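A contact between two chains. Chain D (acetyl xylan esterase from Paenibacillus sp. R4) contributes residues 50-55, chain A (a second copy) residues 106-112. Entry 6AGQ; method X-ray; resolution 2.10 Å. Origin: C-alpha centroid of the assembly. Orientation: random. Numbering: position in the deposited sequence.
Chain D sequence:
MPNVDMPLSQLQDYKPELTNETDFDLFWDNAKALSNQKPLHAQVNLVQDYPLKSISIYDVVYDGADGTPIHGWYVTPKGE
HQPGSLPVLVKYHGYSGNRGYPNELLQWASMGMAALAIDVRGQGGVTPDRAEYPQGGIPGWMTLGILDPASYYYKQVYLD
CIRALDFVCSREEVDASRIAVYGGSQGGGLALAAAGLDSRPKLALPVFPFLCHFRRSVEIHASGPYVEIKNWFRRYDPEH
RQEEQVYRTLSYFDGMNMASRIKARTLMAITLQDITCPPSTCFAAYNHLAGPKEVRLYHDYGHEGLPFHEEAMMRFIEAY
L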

ATOM      1  N   TYR D  50     -34.379 -27.124  -5.913  1.00 47.41           N
ATOM      2  CA  TYR D  50     -33.278 -26.318  -6.440  1.00 42.69           C
ATOM      3  C   TYR D  50     -33.817 -25.700  -7.745  1.00 43.04           C
ATOM      4  O   TYR D  50     -34.653 -26.314  -8.459  1.00 45.96           O
ATOM      5  CB  TYR D  50     -32.002 -27.160  -6.690  1.00 42.54           C
ATOM      6  CG  TYR D  50     -30.749 -26.326  -6.902  1.00 39.81           C
ATOM      7  CD1 TYR D  50     -29.995 -25.865  -5.825  1.00 38.81           C
ATOM      8  CD2 TYR D  50     -30.331 -25.960  -8.183  1.00 41.22           C
ATOM      9  CE1 TYR D  50     -28.855 -25.067  -6.021  1.00 41.93           C
ATOM     10  CE2 TYR D  50     -29.169 -25.193  -8.387  1.00 37.21           C
ATOM     11  CZ  TYR D  50     -28.432 -24.738  -7.318  1.00 41.91           C
ATOM     12  OH  TYR D  50     -27.255 -23.952  -7.535  1.00 45.61           O
ATOM     13  N   PRO D  51     -33.399 -24.476  -8.059  1.00 37.09           N
ATOM     14  CA  PRO D  51     -34.137 -23.811  -9.167  1.00 38.07           C
ATOM     15  C   PRO D  51     -33.848 -24.336 -10.609  1.00 40.25           C
ATOM     16  O   PRO D  51     -34.697 -24.156 -11.497  1.00 37.19           O
ATOM     17  CB  PRO D  51     -33.730 -22.341  -9.030  1.00 35.77           C
ATOM     18  CG  PRO D  51     -32.562 -22.298  -8.115  1.00 38.85           C
ATOM     19  CD  PRO D  51     -32.623 -23.527  -7.246  1.00 40.19           C
ATOM     20  N   LEU D  52     -32.673 -24.960 -10.834  1.00 42.30           N
ATOM     21  CA  LEU D  52     -32.333 -25.619 -12.132  1.00 40.35           C
ATOM     22  C   LEU D  52     -32.928 -27.013 -12.184  1.00 41.15           C
ATOM     23  O   LEU D  52     -32.369 -27.948 -11.584  1.00 39.80           O
ATOM     24  CB  LEU D  52     -30.823 -25.726 -12.328  1.00 41.40           C
ATOM     25  CG  LEU D  52     -30.009 -24.451 -12.186  1.00 48.42           C
ATOM     26  CD1 LEU D  52     -28.525 -24.746 -12.214  1.00 47.20           C
ATOM     27  CD2 LEU D  52     -30.368 -23.473 -13.297  1.00 55.65           C
ATOM     28  N   LYS D  53     -34.060 -27.151 -12.877  1.00 39.27           N
ATOM     29  CA  LYS D  53     -34.749 -28.434 -13.026  1.00 43.45           C
ATOM     30  C   LYS D  53     -34.236 -29.299 -14.181  1.00 41.27           C
ATOM     31  O   LYS D  53     -34.702 -30.417 -14.341  1.00 45.64           O
ATOM     32  CB  LYS D  53     -36.257 -28.224 -13.231  1.00 48.19           C
ATOM     33  CG  LYS D  53     -36.965 -27.373 -12.170  1.00 55.73           C
ATOM     34  CD  LYS D  53     -36.729 -27.836 -10.733  1.00 60.88           C
ATOM     35  CE  LYS D  53     -37.523 -26.971  -9.751  1.00 65.72           C
ATOM     36  NZ  LYS D  53     -37.597 -27.543  -8.374  1.00 66.88           N
ATOM     37  N   SER D  54     -33.324 -28.795 -15.002  1.00 39.83           N
ATOM     38  CA  SER D  54     -32.681 -29.629 -16.039  1.00 41.81           C
ATOM     39  C   SER D  54     -31.718 -30.678 -15.434  1.00 38.79           C
ATOM     40  O   SER D  54     -31.367 -31.665 -16.070  1.00 39.80           O
ATOM     41  CB  SER D  54     -31.912 -28.740 -17.033  1.00 41.64           C
ATOM     42  OG  SER D  54     -30.926 -27.925 -16.372  1.00 48.19           O
ATOM     43  N   ILE D  55     -31.284 -30.471 -14.198  1.00 38.46           N
ATOM     44  CA  ILE D  55     -30.277 -31.320 -13.632  1.00 37.36           C
ATOM     45  C   ILE D  55     -30.774 -32.020 -12.388  1.00 37.52           C
ATOM     46  O   ILE D  55     -31.714 -31.548 -11.763  1.00 40.19           O
ATOM     47  CB  ILE D  55     -28.995 -30.533 -13.391  1.00 38.56           C
ATOM     48  CG1 ILE D  55     -29.210 -29.350 -12.436  1.00 41.17           C
ATOM     49  CG2 ILE D  55     -28.448 -30.090 -14.740  1.00 36.45           C
ATOM     50  CD1 ILE D  55     -27.917 -28.725 -11.969  1.00 42.45           C
TER
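Chain A 106-112: LQWASMG

Chain A meets the loop of chain D through Gln107(A), Ser110(A) and Met111(A), on a stretch that is helical from Leu106(A). Helical phi/psi values and the 2.8 Å hydrogen bond from Ser110(A) N to Leu106(A) O define the helical part; Gly112(A), in the loop, has phi 81°, a value that favours glycine. The chain D segment has no regular helix or strand over Pro51(D) to Ser54(D). Leu52(D) CA lies 6.0 Å from Met111(A) CA, and Ser54(D) CA lies 6.4 Å from Ser110(A) CA. From Leu52(D) to Ser54(D) the nearest partner thus steps back from Met111(A) to Ser110(A), but the stretches as a whole cross rather than run antiparallel.

Leu52(D) is the centre of the contact. Its CA-to-CB bond points sideways, but chi1 of -53° (m) and chi2 of 172° (t) bring the end of the side chain nearer to chain A. CD2 reaches 3.5 Å from CG of Met111(A), an apolar contact, and stands 3.9 Å from OG of Ser110(A). Met111(A) matches it: its CB also leaves sideways, and the m, t, p rotamer (-53°, 165°, 74°) brings the side chain closer, with CE 4.3 Å from O of Pro51(D).

The CA-to-CB bonds of both serines point toward the other stretch, yet no hydrogen bond forms between the stretches. Ser110(A), with chi1 at 83° (p), turns its hydroxyl back to its own helix, where OG donates to O of Gln107(A) at 3.0 Å. Ser54(D), also p at 57°, places OG 3.7 Å from O of Ser110(A) and 3.9 Å from CB of Ser110(A). Lys53(D) takes no part: its end leads away, and NZ makes a weak 3.2 Å hydrogen bond to O of Tyr50(D). With 212 Å² buried and no hydrogen bond across, the contact between these stretches rests on packing.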

ATOM      1  N   LEU A 106     -25.507 -19.495 -20.396  1.00 27.63           N
ATOM      2  CA  LEU A 106     -26.000 -20.890 -20.304  1.00 30.68           C
ATOM      3  C   LEU A 106     -27.032 -21.213 -19.197  1.00 27.36           C
ATOM      4  O   LEU A 106     -27.998 -21.917 -19.417  1.00 30.23           O
ATOM      5  CB  LEU A 106     -24.793 -21.847 -20.161  1.00 31.10           C
ATOM      6  CG  LEU A 106     -25.114 -23.279 -19.737  1.00 34.40           C
ATOM      7  CD1 LEU A 106     -26.020 -24.005 -20.757  1.00 32.83           C
ATOM      8  CD2 LEU A 106     -23.785 -24.002 -19.531  1.00 40.02           C
ATOM      9  N   GLN A 107     -26.706 -20.846 -17.997  1.00 29.25           N
ATOM     10  CA  GLN A 107     -27.586 -20.946 -16.850  1.00 34.40           C
ATOM     11  C   GLN A 107     -29.016 -20.560 -17.176  1.00 35.90           C
ATOM     12  O   GLN A 107     -29.941 -21.295 -16.853  1.00 37.59           O
ATOM     13  CB  GLN A 107     -27.135 -20.064 -15.703  1.00 39.83           C
ATOM     14  CG  GLN A 107     -25.826 -19.299 -15.899  1.00 50.94           C
ATOM     15  CD  GLN A 107     -25.603 -18.289 -14.807  1.00 56.89           C
ATOM     16  OE1 GLN A 107     -26.168 -18.409 -13.717  1.00 69.36           O
ATOM     17  NE2 GLN A 107     -24.792 -17.279 -15.091  1.00 59.35           N
ATOM     18  N   TRP A 108     -29.199 -19.423 -17.853  1.00 34.78           N
ATOM     19  CA  TRP A 108     -30.546 -18.961 -18.224  1.00 30.23           C
ATOM     20  C   TRP A 108     -31.155 -19.871 -19.245  1.00 31.00           C
ATOM     21  O   TRP A 108     -32.294 -20.262 -19.053  1.00 31.87           O
ATOM     22  CB  TRP A 108     -30.494 -17.557 -18.722  1.00 30.12           C
ATOM     23  CG  TRP A 108     -29.761 -16.671 -17.757  1.00 29.27           C
ATOM     24  CD1 TRP A 108     -28.690 -15.918 -18.042  1.00 27.53           C
ATOM     25  CD2 TRP A 108     -30.046 -16.472 -16.361  1.00 31.08           C
ATOM     26  NE1 TRP A 108     -28.253 -15.285 -16.938  1.00 34.08           N
ATOM     27  CE2 TRP A 108     -29.094 -15.560 -15.888  1.00 31.24           C
ATOM     28  CE3 TRP A 108     -31.040 -16.951 -15.475  1.00 36.14           C
ATOM     29  CZ2 TRP A 108     -29.056 -15.119 -14.551  1.00 33.89           C
ATOM     30  CZ3 TRP A 108     -31.034 -16.503 -14.150  1.00 35.15           C
ATOM     31  CH2 TRP A 108     -30.038 -15.599 -13.696  1.00 36.98           C
ATOM     32  N   ALA A 109     -30.379 -20.290 -20.273  1.00 31.13           N
ATOM     33  CA  ALA A 109     -30.892 -21.179 -21.275  1.00 32.16           C
ATOM     34  C   ALA A 109     -31.281 -22.542 -20.719  1.00 34.63           C
ATOM     35  O   ALA A 109     -32.286 -23.135 -21.126  1.00 30.54           O
ATOM     36  CB  ALA A 109     -29.896 -21.347 -22.415  1.00 36.66           C
ATOM     37  N   SER A 110     -30.497 -23.062 -19.792  1.00 34.64           N
ATOM     38  CA  SER A 110     -30.833 -24.340 -19.190  1.00 36.91           C
ATOM     39  C   SER A 110     -32.117 -24.282 -18.373  1.00 35.03           C
ATOM     40  O   SER A 110     -32.757 -25.305 -18.187  1.00 38.28           O
ATOM     41  CB  SER A 110     -29.661 -24.862 -18.343  1.00 38.81           C
ATOM     42  OG  SER A 110     -29.715 -24.247 -17.073  1.00 47.69           O
ATOM     43  N   MET A 111     -32.533 -23.105 -17.914  1.00 36.92           N
ATOM     44  CA  MET A 111     -33.884 -22.952 -17.306  1.00 36.72           C
ATOM     45  C   MET A 111     -34.997 -22.705 -18.309  1.00 35.54           C
ATOM     46  O   MET A 111     -36.117 -22.306 -17.920  1.00 36.48           O
ATOM     47  CB  MET A 111     -33.925 -21.795 -16.290  1.00 40.52           C
ATOM     48  CG  MET A 111     -32.866 -21.858 -15.210  1.00 45.05           C
ATOM     49  SD  MET A 111     -32.700 -20.300 -14.351  1.00 51.13           S
ATOM     50  CE  MET A 111     -34.181 -20.291 -13.341  1.00 46.88           C
ATOM     51  N   GLY A 112     -34.708 -22.880 -19.591  1.00 34.08           N
ATOM     52  CA  GLY A 112     -35.705 -22.682 -20.653  1.00 35.14           C
ATOM     53  C   GLY A 112     -35.925 -21.222 -21.063  1.00 32.47           C
ATOM     54  O   GLY A 112     -36.991 -20.856 -21.511  1.00 34.83           O
TER